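Local atomic coordinates of gamma-glutamyltranspeptidase (Ggt) (Helicobacter pylori 26695, PDB entry 5BPK), a protein that probably cleaves and transfers the gamma-glutamyl group of glutathione and related compounds, as an N-terminal nucleophile (Ntn) hydrolase. Residues N39-K47 with N62-L71; S72-L80 with G94-I105. All coordinates share one frame; numbering follows the deposited sequence.

Contacts 1 and 2 follow one another along the chain: the 39-47/62-71 pair closes at Leu71, and the 72-80/94-105 pair opens at Ser72. Their centres are about 21 Å apart, and apart from that junction the segments do not touch. Contact 1 joins two parts of the long loop between strands 13-19 and 77-81, about 20 Å from the centre of the chain. Contact 2, about 4 Å from that centre, sets strand 77-81 and the loop leading into it against helix 96-109 and the turn before it. Both reach the same bound dihydro-oxazolyl amino acid: contact 1 holds its amino nitrogen, contact 2 its carboxylate, alongside Asn21 and Arg103 of the neighbouring Ggt chain.

Contact 1. Residues N39-K47 with N62-L71; sequences NEMDDFSIK and NAIEANKRPL. With 4UD ((2S)-amino[(5S)-4,5-dihydro-1,2-oxazol-5-yl]acetic acid), chain O.
Phe44 is clamped between Pro70 and Ile64. Pro70 CB sits over the centre of one ring face, 3.6 Å from the centroid and 10° off the normal, a CH-pi contact. On the opposite face Ile64 CA lies toward the rim, while Ile64 CG1 comes to 3.5 Å from Phe44 CG, the two side chains crossing at about a right angle. The ring edge meets the backbone, with Asn62 O and Lys68 O close to its plane. Further out, Asn62 ties the two loop parts together. With its CG anti to the backbone N (chi1 -169°), its ND2 donates to Asp43 O at 2.7 Å, in the carbonyl plane and on a lone pair; OD1 accepts from Leu71 N, and the Asn62 carbonyl takes Ser45 N at 2.8 Å. A water accepts from Ile64 N and donates to Ser45 O. At the ligand side, Asp43 OD2 accepts from the ligand N7 at 2.7 Å, and Glu40 OE2 does so weakly at 2.8 Å. Both carboxylates also form salt bridges with Arg103 of the neighbouring Ggt chain. The 3-10 turn 40-43, which leads directly into Phe44, carries these two amino-group-binding acids of the gamma-glutamyltranspeptidase ligand pocket.

Contact 2. Residues S72-L80 with G94-I105; sequences SSMSPTIVL and GSRIITTVLQVI. With 4UD ((2S)-amino[(5S)-4,5-dihydro-1,2-oxazol-5-yl]acetic acid), chain O.
Ser72 and Ser73 open the contact at the ligand, Ser73 also meeting the turn ahead of helix 96-109. Ser72 OG is anti to the backbone N (chi1 -173°), where it donates to ligand O9 at 2.6 Å and accepts from Met74 N in an ST turn. Ser73 N gives the other carboxylate oxygen, O10, a nearly straight bond of 2.8 Å (169°); Ser73 CB lies 3.2 Å from Gly94 O, and Ile97 CG2 rests 3.4 Å from Ser73 O. Met74 leaves the backbone on the side away from the helix, yet its CG packs on Ile97 CD1, which itself lies 3.2 Å from ligand O2. Ser75 points toward the helix; its OG touches Ile97 CG2 and donates to Ser73 O, turning the hydroxyl back along the chain. Along the strand, Thr77 CG2 and Val79 CG2 each lie 4.0 Å from Ile105 CD1, one methyl bridging two strand residues. The axes of strand 77-80 and helix 96-105 run roughly parallel, 24° apart, and approach to 11.0 Å. A strand of the neighbouring Ggt chain pairs antiparallel with residues 77-80, continuing the sheet. This helix-on-sheet layer is consistent with the alpha-beta-beta-alpha sandwich of Ntn hydrolases, the ligand's carboxylate held at the loop entering the strand.

Contact 1. Residues N39-K47 with N62-L71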
loop_
_atom_site.group_PDB
_atom_site.type_symbol
_atom_site.label_atom_id
_atom_site.label_comp_id
_atom_site.label_asym_id
_atom_site.label_seq_id
_atom_site.Cartn_x
_atom_site.Cartn_y
_atom_site.Cartn_z
ATOM N N ASN B 39 -9.116 -0.439 -9.773
ATOM C CA ASN B 39 -8.843 0.561 -10.814
ATOM C C ASN B 39 -7.352 0.910 -10.837
ATOM O O ASN B 39 -6.948 2.081 -10.909
ATOM C CB ASN B 39 -9.797 1.778 -10.759
ATOM C CG ASN B 39 -9.735 2.572 -9.456
ATOM O OD1 ASN B 39 -9.116 2.171 -8.479
ATOM N ND2 ASN B 39 -10.424 3.711 -9.445
ATOM N N GLU B 40 -6.531 -0.139 -10.795
ATOM C CA GLU B 40 -5.082 0.036 -10.755
ATOM C C GLU B 40 -4.508 0.602 -12.055
ATOM O O GLU B 40 -3.370 1.080 -12.067
ATOM C CB GLU B 40 -4.368 -1.279 -10.405
ATOM C CG GLU B 40 -3.278 -1.143 -9.355
ATOM C CD GLU B 40 -3.857 -0.917 -7.962
ATOM O OE1 GLU B 40 -4.644 -1.781 -7.477
ATOM O OE2 GLU B 40 -3.531 0.121 -7.360
ATOM N N MET B 41 -5.264 0.563 -13.150
ATOM C CA MET B 41 -4.749 1.153 -14.400
ATOM C C MET B 41 -4.473 2.648 -14.283
ATOM O O MET B 41 -3.633 3.162 -15.007
ATOM C CB MET B 41 -5.669 0.866 -15.592
ATOM C CG MET B 41 -5.812 -0.626 -15.910
ATOM S SD MET B 41 -4.291 -1.439 -16.485
ATOM C CE MET B 41 -4.185 -0.811 -18.170
ATOM N N ASP B 42 -5.155 3.343 -13.370
ATOM C CA ASP B 42 -4.884 4.775 -13.122
ATOM C C ASP B 42 -3.508 5.054 -12.481
ATOM O O ASP B 42 -3.097 6.208 -12.358
ATOM C CB ASP B 42 -5.984 5.406 -12.253
ATOM C CG ASP B 42 -5.895 6.929 -12.215
ATOM O OD1 ASP B 42 -6.124 7.559 -13.276
ATOM O OD2 ASP B 42 -5.576 7.492 -11.136
ATOM N N ASP B 43 -2.820 4.019 -12.015
ATOM C CA ASP B 43 -1.458 4.199 -11.525
ATOM C C ASP B 43 -0.426 4.260 -12.648
ATOM O O ASP B 43 0.720 4.608 -12.391
ATOM C CB ASP B 43 -1.087 3.122 -10.512
ATOM C CG ASP B 43 -1.612 3.415 -9.114
ATOM O OD1 ASP B 43 -2.209 4.487 -8.874
ATOM O OD2 ASP B 43 -1.419 2.546 -8.246
ATOM N N PHE B 44 -0.818 3.917 -13.873
ATOM C CA PHE B 44 -0.005 4.247 -15.061
ATOM C C PHE B 44 -0.101 5.736 -15.356
ATOM O O PHE B 44 -1.068 6.403 -14.973
ATOM C CB PHE B 44 -0.482 3.508 -16.314
ATOM C CG PHE B 44 -0.089 2.052 -16.372
ATOM C CD1 PHE B 44 1.238 1.688 -16.553
ATOM C CD2 PHE B 44 -1.051 1.048 -16.274
ATOM C CE1 PHE B 44 1.611 0.356 -16.628
ATOM C CE2 PHE B 44 -0.688 -0.287 -16.360
ATOM C CZ PHE B 44 0.649 -0.635 -16.528
ATOM N N SER B 45 0.889 6.247 -16.077
ATOM C CA SER B 45 0.731 7.519 -16.764
ATOM C C SER B 45 -0.077 7.229 -18.022
ATOM O O SER B 45 0.400 6.539 -18.930
ATOM C CB SER B 45 2.081 8.145 -17.107
ATOM O OG SER B 45 1.891 9.359 -17.812
ATOM N N ILE B 46 -1.314 7.725 -18.059
ATOM C CA ILE B 46 -2.211 7.478 -19.191
ATOM C C ILE B 46 -2.028 8.497 -20.330
ATOM O O ILE B 46 -2.524 8.291 -21.435
ATOM C CB ILE B 46 -3.694 7.388 -18.737
ATOM C CG1 ILE B 46 -4.225 8.735 -18.227
ATOM C CG2 ILE B 46 -3.848 6.307 -17.659
ATOM C CD1 ILE B 46 -5.675 8.682 -17.826
ATOM N N LYS B 47 -1.297 9.569 -20.022
ATOM C CA LYS B 47 -0.906 10.621 -20.954
ATOM C C LYS B 47 0.260 11.388 -20.306
ATOM O O LYS B 47 0.205 11.683 -19.109
ATOM C CB LYS B 47 -2.090 11.561 -21.204
ATOM C CG LYS B 47 -1.808 12.689 -22.195
ATOM C CD LYS B 47 -3.038 13.541 -22.445
ATOM C CE LYS B 47 -2.705 14.779 -23.265
ATOM N NZ LYS B 47 -3.936 15.511 -23.658
ATOM N N ASN B 62 6.603 5.048 -16.951
ATOM C CA ASN B 62 5.356 4.484 -16.408
ATOM C C ASN B 62 4.177 4.537 -17.390
ATOM O O ASN B 62 3.000 4.578 -16.986
ATOM C CB ASN B 62 5.001 5.181 -15.091
ATOM C CG ASN B 62 3.875 4.474 -14.335
ATOM O OD1 ASN B 62 3.776 3.229 -14.323
ATOM N ND2 ASN B 62 3.021 5.270 -13.693
ATOM N N ALA B 63 4.487 4.518 -18.685
ATOM C CA ALA B 63 3.461 4.395 -19.714
ATOM C C ALA B 63 2.883 2.973 -19.753
ATOM O O ALA B 63 3.513 1.989 -19.321
ATOM C CB ALA B 63 4.040 4.769 -21.096
ATOM N N ILE B 64 1.694 2.857 -20.314
ATOM C CA ILE B 64 1.025 1.569 -20.434
ATOM C C ILE B 64 1.649 0.725 -21.544
ATOM O O ILE B 64 1.922 1.227 -22.640
ATOM C CB ILE B 64 -0.482 1.744 -20.758
ATOM C CG1 ILE B 64 -1.196 2.483 -19.624
ATOM C CG2 ILE B 64 -1.127 0.383 -21.033
ATOM C CD1 ILE B 64 -2.577 2.995 -19.990
ATOM N N GLU B 65 1.899 -0.541 -21.232
ATOM C CA GLU B 65 2.235 -1.579 -22.215
ATOM C C GLU B 65 1.543 -2.868 -21.777
ATOM O O GLU B 65 1.354 -3.099 -20.574
ATOM C CB GLU B 65 3.745 -1.843 -22.272
ATOM C CG GLU B 65 4.499 -1.096 -23.349
ATOM C CD GLU B 65 5.901 -1.646 -23.566
ATOM O OE1 GLU B 65 6.087 -2.600 -24.367
ATOM O OE2 GLU B 65 6.824 -1.120 -22.939
ATOM N N ALA B 66 1.191 -3.721 -22.733
ATOM C CA ALA B 66 0.566 -5.002 -22.394
ATOM C C ALA B 66 1.454 -5.759 -21.417
ATOM O O ALA B 66 2.678 -5.772 -21.581
ATOM C CB ALA B 66 0.310 -5.832 -23.651
ATOM N N ASN B 67 0.820 -6.339 -20.391
ATOM C CA ASN B 67 1.469 -7.133 -19.320
ATOM C C ASN B 67 2.292 -6.356 -18.298
ATOM O O ASN B 67 2.751 -6.937 -17.311
ATOM C CB ASN B 67 2.335 -8.265 -19.883
ATOM C CG ASN B 67 1.538 -9.289 -20.627
ATOM O OD1 ASN B 67 0.413 -9.613 -20.239
ATOM N ND2 ASN B 67 2.123 -9.836 -21.704
ATOM N N LYS B 68 2.488 -5.060 -18.522
ATOM C CA LYS B 68 3.328 -4.246 -17.634
ATOM C C LYS B 68 2.582 -3.963 -16.321
ATOM O O LYS B 68 1.370 -3.845 -16.300
ATOM C CB LYS B 68 3.693 -2.941 -18.335
ATOM C CG LYS B 68 4.716 -2.047 -17.643
ATOM C CD LYS B 68 5.125 -0.912 -18.569
ATOM C CE LYS B 68 6.003 0.132 -17.916
ATOM N NZ LYS B 68 6.131 1.337 -18.788
ATOM N N ARG B 69 3.325 -3.851 -15.227
ATOM C CA ARG B 69 2.733 -3.574 -13.921
ATOM C C ARG B 69 2.786 -2.069 -13.664
ATOM O O ARG B 69 3.845 -1.473 -13.775
ATOM C CB ARG B 69 3.507 -4.342 -12.845
ATOM C CG ARG B 69 3.426 -5.870 -13.002
ATOM C CD ARG B 69 4.451 -6.639 -12.144
ATOM N NE ARG B 69 4.592 -7.986 -12.712
ATOM C CZ ARG B 69 4.087 -9.111 -12.209
ATOM N NH1 ARG B 69 3.486 -9.137 -11.031
ATOM N NH2 ARG B 69 4.231 -10.235 -12.890
ATOM N N PRO B 70 1.648 -1.452 -13.309
ATOM C CA PRO B 70 1.663 -0.006 -13.095
ATOM C C PRO B 70 2.480 0.374 -11.870
ATOM O O PRO B 70 2.430 -0.327 -10.854
ATOM C CB PRO B 70 0.188 0.339 -12.878
ATOM C CG PRO B 70 -0.449 -0.937 -12.455
ATOM C CD PRO B 70 0.292 -2.014 -13.168
ATOM N N LEU B 71 3.214 1.482 -11.968
ATOM C CA LEU B 71 4.039 1.946 -10.866
ATOM C C LEU B 71 3.209 2.171 -9.605
ATOM O O LEU B 71 2.156 2.790 -9.658
ATOM C CB LEU B 71 4.755 3.242 -11.233
ATOM C CG LEU B 71 5.757 3.775 -10.211
ATOM C CD1 LEU B 71 6.960 2.862 -10.125
ATOM C CD2 LEU B 71 6.165 5.203 -10.546
HETATM C C3 4UD O . -3.409 2.716 -1.603
HETATM C C4 4UD O . -2.277 2.434 -3.492
HETATM C C5 4UD O . -3.704 2.719 -3.062
HETATM C C6 4UD O . -1.879 2.973 -4.873
HETATM C C8 4UD O . -0.467 2.497 -5.130
HETATM O O9 4UD O . -0.251 1.384 -5.544
HETATM O O10 4UD O . 0.584 3.314 -4.890
HETATM N N7 4UD O . -2.751 2.418 -5.917
HETATM O O2 4UD O . -1.449 3.077 -2.526
HETATM N N1 4UD O . -2.150 2.919 -1.400
HETATM O O HOH W 1 0.322 5.185 -21.392
#

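Contact 2. Residues S72-L80 with G94-I105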
loop_
_atom_site.group_PDB
_atom_site.type_symbol
_atom_site.label_atom_id
_atom_site.label_comp_id
_atom_site.label_asym_id
_atom_site.label_seq_id
_atom_site.Cartn_x
_atom_site.Cartn_y
_atom_site.Cartn_z
ATOM N N SER B 72 3.729 1.685 -8.482
ATOM C CA SER B 72 3.114 1.877 -7.169
ATOM C C SER B 72 3.961 2.809 -6.289
ATOM O O SER B 72 5.137 3.055 -6.565
ATOM C CB SER B 72 2.986 0.524 -6.467
ATOM O OG SER B 72 2.248 0.623 -5.247
ATOM N N SER B 73 3.334 3.303 -5.227
ATOM C CA SER B 73 4.017 3.982 -4.123
ATOM C C SER B 73 4.040 3.137 -2.854
ATOM O O SER B 73 4.580 3.566 -1.833
ATOM C CB SER B 73 3.314 5.307 -3.801
ATOM O OG SER B 73 3.303 6.195 -4.901
ATOM N N MET B 74 3.438 1.949 -2.902
ATOM C CA MET B 74 3.347 1.098 -1.705
ATOM C C MET B 74 4.734 0.714 -1.180
ATOM O O MET B 74 5.631 0.328 -1.952
ATOM C CB MET B 74 2.466 -0.133 -1.948
ATOM C CG MET B 74 0.979 0.243 -2.153
ATOM S SD MET B 74 -0.185 -1.122 -2.256
ATOM C CE MET B 74 0.096 -1.758 -3.904
ATOM N N SER B 75 4.894 0.864 0.128
ATOM C CA SER B 75 6.192 0.767 0.788
ATOM C C SER B 75 6.158 -0.166 1.998
ATOM O O SER B 75 6.555 0.231 3.104
ATOM C CB SER B 75 6.633 2.150 1.252
ATOM O OG SER B 75 6.658 3.068 0.181
ATOM N N PRO B 76 5.684 -1.410 1.804
ATOM C CA PRO B 76 5.777 -2.330 2.936
ATOM C C PRO B 76 7.241 -2.497 3.281
ATOM O O PRO B 76 8.072 -2.688 2.387
ATOM C CB PRO B 76 5.150 -3.620 2.415
ATOM C CG PRO B 76 5.319 -3.555 0.915
ATOM C CD PRO B 76 5.217 -2.080 0.575
ATOM N N THR B 77 7.561 -2.358 4.561
ATOM C CA THR B 77 8.941 -2.219 5.011
ATOM C C THR B 77 9.202 -3.004 6.284
ATOM O O THR B 77 8.350 -3.092 7.179
ATOM C CB THR B 77 9.278 -0.721 5.221
ATOM O OG1 THR B 77 9.069 -0.016 3.985
ATOM C CG2 THR B 77 10.728 -0.501 5.688
ATOM N N ILE B 78 10.413 -3.537 6.360
ATOM C CA ILE B 78 10.937 -4.152 7.568
ATOM C C ILE B 78 12.276 -3.479 7.872
ATOM O O ILE B 78 13.121 -3.333 6.982
ATOM C CB ILE B 78 11.115 -5.676 7.406
ATOM C CG1 ILE B 78 9.756 -6.343 7.182
ATOM C CG2 ILE B 78 11.823 -6.261 8.620
ATOM C CD1 ILE B 78 9.839 -7.810 6.790
ATOM N N VAL B 79 12.454 -3.051 9.117
ATOM C CA VAL B 79 13.722 -2.495 9.569
ATOM C C VAL B 79 14.375 -3.530 10.470
ATOM O O VAL B 79 13.714 -4.101 11.343
ATOM C CB VAL B 79 13.539 -1.161 10.322
ATOM C CG1 VAL B 79 14.886 -0.575 10.742
ATOM C CG2 VAL B 79 12.791 -0.157 9.447
ATOM N N LEU B 80 15.663 -3.773 10.239
ATOM C CA LEU B 80 16.433 -4.742 11.018
ATOM C C LEU B 80 17.481 -4.046 11.854
ATOM O O LEU B 80 18.032 -3.024 11.457
ATOM C CB LEU B 80 17.132 -5.755 10.100
ATOM C CG LEU B 80 16.238 -6.459 9.078
ATOM C CD1 LEU B 80 17.090 -7.278 8.095
ATOM C CD2 LEU B 80 15.199 -7.337 9.765
ATOM N N GLY B 94 -1.627 6.218 -1.254
ATOM C CA GLY B 94 -1.096 6.558 -2.575
ATOM C C GLY B 94 0.236 7.275 -2.470
ATOM O O GLY B 94 1.168 6.773 -1.872
ATOM N N SER B 95 0.322 8.467 -3.054
ATOM C CA SER B 95 1.553 9.248 -3.000
ATOM C C SER B 95 2.044 9.531 -1.567
ATOM O O SER B 95 3.244 9.719 -1.348
ATOM C CB SER B 95 1.331 10.570 -3.708
ATOM O OG SER B 95 0.231 11.235 -3.104
ATOM N N ARG B 96 1.132 9.568 -0.596
ATOM C CA ARG B 96 1.504 9.874 0.791
ATOM C C ARG B 96 2.142 8.687 1.520
ATOM O O ARG B 96 2.673 8.859 2.604
ATOM C CB ARG B 96 0.296 10.381 1.600
ATOM C CG ARG B 96 -0.042 11.845 1.399
ATOM C CD ARG B 96 -0.649 12.169 0.058
ATOM N NE ARG B 96 -1.933 11.511 -0.164
ATOM C CZ ARG B 96 -2.727 11.750 -1.210
ATOM N NH1 ARG B 96 -2.393 12.657 -2.127
ATOM N NH2 ARG B 96 -3.870 11.095 -1.328
ATOM N N ILE B 97 2.112 7.497 0.926
ATOM C CA ILE B 97 2.654 6.311 1.594
ATOM C C ILE B 97 4.117 6.511 1.965
ATOM O O ILE B 97 4.519 6.242 3.104
ATOM C CB ILE B 97 2.526 5.050 0.735
ATOM C CG1 ILE B 97 1.052 4.667 0.607
ATOM C CG2 ILE B 97 3.331 3.891 1.363
ATOM C CD1 ILE B 97 0.806 3.529 -0.335
ATOM N N ILE B 98 4.906 6.980 0.995
ATOM C CA ILE B 98 6.353 7.032 1.150
ATOM C C ILE B 98 6.699 7.924 2.325
ATOM O O ILE B 98 7.523 7.563 3.185
ATOM C CB ILE B 98 7.043 7.558 -0.120
ATOM C CG1 ILE B 98 6.744 6.626 -1.297
ATOM C CG2 ILE B 98 8.539 7.696 0.107
ATOM C CD1 ILE B 98 7.089 7.209 -2.629
ATOM N N THR B 99 6.041 9.078 2.391
ATOM C CA THR B 99 6.362 10.040 3.437
ATOM C C THR B 99 5.804 9.602 4.808
ATOM O O THR B 99 6.452 9.801 5.843
ATOM C CB THR B 99 5.884 11.454 3.043
ATOM O OG1 THR B 99 4.468 11.455 2.832
ATOM C CG2 THR B 99 6.612 11.938 1.764
ATOM N N THR B 100 4.632 8.963 4.817
ATOM C CA THR B 100 4.071 8.431 6.058
ATOM C C THR B 100 5.011 7.390 6.676
ATOM O O THR B 100 5.344 7.472 7.863
ATOM C CB THR B 100 2.676 7.813 5.819
ATOM O OG1 THR B 100 1.714 8.871 5.676
ATOM C CG2 THR B 100 2.253 6.909 6.966
ATOM N N VAL B 101 5.469 6.443 5.857
ATOM C CA VAL B 101 6.314 5.364 6.375
ATOM C C VAL B 101 7.673 5.917 6.869
ATOM O O VAL B 101 8.158 5.532 7.929
ATOM C CB VAL B 101 6.480 4.225 5.330
ATOM C CG1 VAL B 101 7.525 3.219 5.778
ATOM C CG2 VAL B 101 5.126 3.519 5.085
ATOM N N LEU B 102 8.260 6.832 6.092
ATOM C CA LEU B 102 9.496 7.529 6.470
ATOM C C LEU B 102 9.393 8.150 7.863
ATOM O O LEU B 102 10.297 8.026 8.687
ATOM C CB LEU B 102 9.790 8.631 5.421
ATOM C CG LEU B 102 10.893 9.688 5.525
ATOM C CD1 LEU B 102 10.604 10.761 6.533
ATOM C CD2 LEU B 102 12.217 9.021 5.790
ATOM N N GLN B 103 8.278 8.822 8.118
ATOM C CA GLN B 103 8.099 9.551 9.358
ATOM C C GLN B 103 7.997 8.606 10.553
ATOM O O GLN B 103 8.609 8.858 11.595
ATOM C CB GLN B 103 6.902 10.515 9.247
ATOM C CG GLN B 103 7.250 11.734 8.400
ATOM C CD GLN B 103 6.067 12.602 8.046
ATOM O OE1 GLN B 103 5.759 13.574 8.761
ATOM N NE2 GLN B 103 5.378 12.261 6.944
ATOM N N VAL B 104 7.269 7.505 10.397
ATOM C CA VAL B 104 7.138 6.530 11.485
ATOM C C VAL B 104 8.510 5.961 11.840
ATOM O O VAL B 104 8.893 5.898 13.017
ATOM C CB VAL B 104 6.141 5.403 11.143
ATOM C CG1 VAL B 104 6.146 4.311 12.223
ATOM C CG2 VAL B 104 4.738 5.974 10.962
ATOM N N ILE B 105 9.264 5.574 10.815
ATOM C CA ILE B 105 10.600 5.036 11.028
ATOM C C ILE B 105 11.536 6.044 11.716
ATOM O O ILE B 105 12.237 5.700 12.672
ATOM C CB ILE B 105 11.230 4.536 9.708
ATOM C CG1 ILE B 105 10.437 3.342 9.174
ATOM C CG2 ILE B 105 12.703 4.166 9.931
ATOM C CD1 ILE B 105 10.861 2.880 7.800
HETATM C C3 4UD O . -3.409 2.716 -1.603
HETATM C C4 4UD O . -2.277 2.434 -3.492
HETATM C C5 4UD O . -3.704 2.719 -3.062
HETATM C C6 4UD O . -1.879 2.973 -4.873
HETATM C C8 4UD O . -0.467 2.497 -5.130
HETATM O O9 4UD O . -0.251 1.384 -5.544
HETATM O O10 4UD O . 0.584 3.314 -4.890
HETATM N N7 4UD O . -2.751 2.418 -5.917
HETATM O O2 4UD O . -1.449 3.077 -2.526
HETATM N N1 4UD O . -2.150 2.919 -1.400
#